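Local coordinates for N-acetyltransferase domain-containing protein (Xanthomonas campestris pv. campestris, PDB 2OZH) that probably transfers acyl groups, most likely acetyl from acetyl-CoA, as a putative member of the GNAT acetyltransferase family, at residues V5-D10 against L46-F51. Residues are numbered along the deposited sequence; the frame is centred on the assembly and turned at random.
Sequences VHVSTD and LCFGGF
T9 and F48 form the tightly packed part of this antiparallel pairing, in which 6-8, an outermost strand of what is probably the central mixed sheet of a GNAT fold, borders 46-51. With CG2 anti to the carbonyl carbon, T9 lays this methyl over one face of the F48 ring, toward its rim, 3.8 Å from the centroid: a CH-pi contact. V7 CG1 reaches the ring edge only loosely, 4.4 Å from CD2; helix 86-96 touches V7 through L90 and F48 through V94 on this side of the sheet. On the other side F51 lies broadly against H6 and S8, but at longer side-chain distances: S8 CB approaches F51 CE1 obliquely at 4.2 Å, and the exposed H6 meets F51 O through CD2 (3.6 Å) and CB. Two reciprocal backbone pairs join H6 with F51 and S8 with G49; H6 N to F51 O is nearly straight (176°). Beyond S8 no direct N-H...O bond joins the segments, though T9 CA still touches C47 O: S8 OG accepts from D10 N, an ST turn, and a water donates to T9 O (2.7 Å) while accepting from C47 N. The chemistry implies an edge strand fixed chiefly by main-chain bonds, with apolar packing on its helix side and a water bridge past its end.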
loop_
_atom_site.group_PDB
_atom_site.type_symbol
_atom_site.label_atom_id
_atom_site.label_comp_id
_atom_site.label_asym_id
_atom_site.label_seq_id
_atom_site.Cartn_x
_atom_site.Cartn_y
_atom_site.Cartn_z
ATOM N N VAL A 5 -2.867 -26.135 11.063
ATOM C CA VAL A 5 -1.839 -25.119 10.745
ATOM C C VAL A 5 -1.917 -23.978 11.715
ATOM O O VAL A 5 -2.993 -23.489 12.046
ATOM C CB VAL A 5 -1.955 -24.608 9.274
ATOM C CG1 VAL A 5 -3.316 -23.924 9.038
ATOM C CG2 VAL A 5 -0.831 -23.705 8.863
ATOM N N HIS A 6 -0.759 -23.479 12.133
ATOM C CA HIS A 6 -0.738 -22.337 13.006
ATOM C C HIS A 6 -0.553 -21.084 12.170
ATOM O O HIS A 6 0.359 -21.027 11.334
ATOM C CB HIS A 6 0.474 -22.420 13.936
ATOM C CG HIS A 6 0.492 -23.615 14.810
ATOM N ND1 HIS A 6 -0.360 -23.760 15.884
ATOM C CD2 HIS A 6 1.269 -24.719 14.790
ATOM C CE1 HIS A 6 -0.101 -24.911 16.479
ATOM N NE2 HIS A 6 0.875 -25.518 15.830
ATOM N N VAL A 7 -1.367 -20.041 12.400
ATOM C CA VAL A 7 -1.255 -18.786 11.687
ATOM C C VAL A 7 -0.831 -17.737 12.690
ATOM O O VAL A 7 -1.445 -17.601 13.763
ATOM C CB VAL A 7 -2.584 -18.362 10.998
ATOM C CG1 VAL A 7 -2.386 -17.041 10.295
ATOM C CG2 VAL A 7 -2.989 -19.452 9.974
ATOM N N SER A 8 0.250 -17.028 12.388
ATOM C CA SER A 8 0.753 -15.985 13.255
ATOM C C SER A 8 1.042 -14.714 12.502
ATOM O O SER A 8 1.383 -14.747 11.309
ATOM C CB SER A 8 2.045 -16.444 13.903
ATOM O OG SER A 8 2.578 -15.454 14.805
ATOM N N THR A 9 0.904 -13.586 13.205
ATOM C CA THR A 9 1.367 -12.312 12.705
ATOM C C THR A 9 2.593 -11.784 13.456
ATOM O O THR A 9 2.983 -10.635 13.287
ATOM C CB THR A 9 0.271 -11.234 12.733
ATOM O OG1 THR A 9 -0.258 -11.156 14.064
ATOM C CG2 THR A 9 -0.819 -11.576 11.750
ATOM N N ASP A 10 3.235 -12.640 14.254
ATOM C CA ASP A 10 4.458 -12.296 14.963
ATOM C C ASP A 10 5.666 -12.531 14.060
ATOM O O ASP A 10 6.028 -13.691 13.801
ATOM C CB ASP A 10 4.531 -13.146 16.232
ATOM C CG ASP A 10 5.733 -12.820 17.090
ATOM O OD1 ASP A 10 6.707 -12.191 16.648
ATOM O OD2 ASP A 10 5.694 -13.262 18.265
ATOM N N LEU A 46 2.471 -6.069 7.754
ATOM C CA LEU A 46 1.733 -7.011 8.570
ATOM C C LEU A 46 1.788 -8.349 7.864
ATOM O O LEU A 46 1.248 -8.543 6.783
ATOM C CB LEU A 46 0.284 -6.569 8.765
ATOM C CG LEU A 46 -0.602 -7.494 9.598
ATOM C CD1 LEU A 46 -0.085 -7.666 10.990
ATOM C CD2 LEU A 46 -2.018 -6.917 9.658
ATOM N N CYS A 47 2.562 -9.261 8.441
ATOM C CA CYS A 47 2.883 -10.523 7.805
ATOM C C CYS A 47 2.148 -11.658 8.486
ATOM O O CYS A 47 1.989 -11.665 9.714
ATOM C CB CYS A 47 4.375 -10.815 7.854
ATOM S SG CYS A 47 5.400 -9.576 7.035
ATOM N N PHE A 48 1.705 -12.612 7.672
ATOM C CA PHE A 48 0.962 -13.804 8.127
ATOM C C PHE A 48 1.812 -15.016 7.769
ATOM O O PHE A 48 2.034 -15.310 6.595
ATOM C CB PHE A 48 -0.407 -13.880 7.430
ATOM C CG PHE A 48 -1.306 -12.730 7.796
ATOM C CD1 PHE A 48 -1.121 -11.490 7.236
ATOM C CD2 PHE A 48 -2.337 -12.879 8.725
ATOM C CE1 PHE A 48 -1.930 -10.423 7.598
ATOM C CE2 PHE A 48 -3.130 -11.822 9.095
ATOM C CZ PHE A 48 -2.930 -10.595 8.531
ATOM N N GLY A 49 2.271 -15.718 8.785
ATOM C CA GLY A 49 2.997 -16.955 8.558
ATOM C C GLY A 49 2.142 -18.133 8.920
ATOM O O GLY A 49 1.405 -18.096 9.897
ATOM N N GLY A 50 2.244 -19.205 8.150
ATOM C CA GLY A 50 1.619 -20.461 8.483
ATOM C C GLY A 50 2.685 -21.509 8.778
ATOM O O GLY A 50 3.683 -21.580 8.069
ATOM N N PHE A 51 2.460 -22.236 9.859
ATOM C CA PHE A 51 3.464 -23.152 10.396
ATOM C C PHE A 51 2.855 -24.502 10.716
ATOM O O PHE A 51 1.734 -24.566 11.245
ATOM C CB PHE A 51 4.070 -22.584 11.684
ATOM C CG PHE A 51 4.674 -21.209 11.515
ATOM C CD1 PHE A 51 3.880 -20.087 11.600
ATOM C CD2 PHE A 51 6.025 -21.041 11.248
ATOM C CE1 PHE A 51 4.398 -18.842 11.441
ATOM C CE2 PHE A 51 6.557 -19.799 11.071
ATOM C CZ PHE A 51 5.776 -18.705 11.176
HETATM O O HOH W 1 3.462 -8.908 11.212
#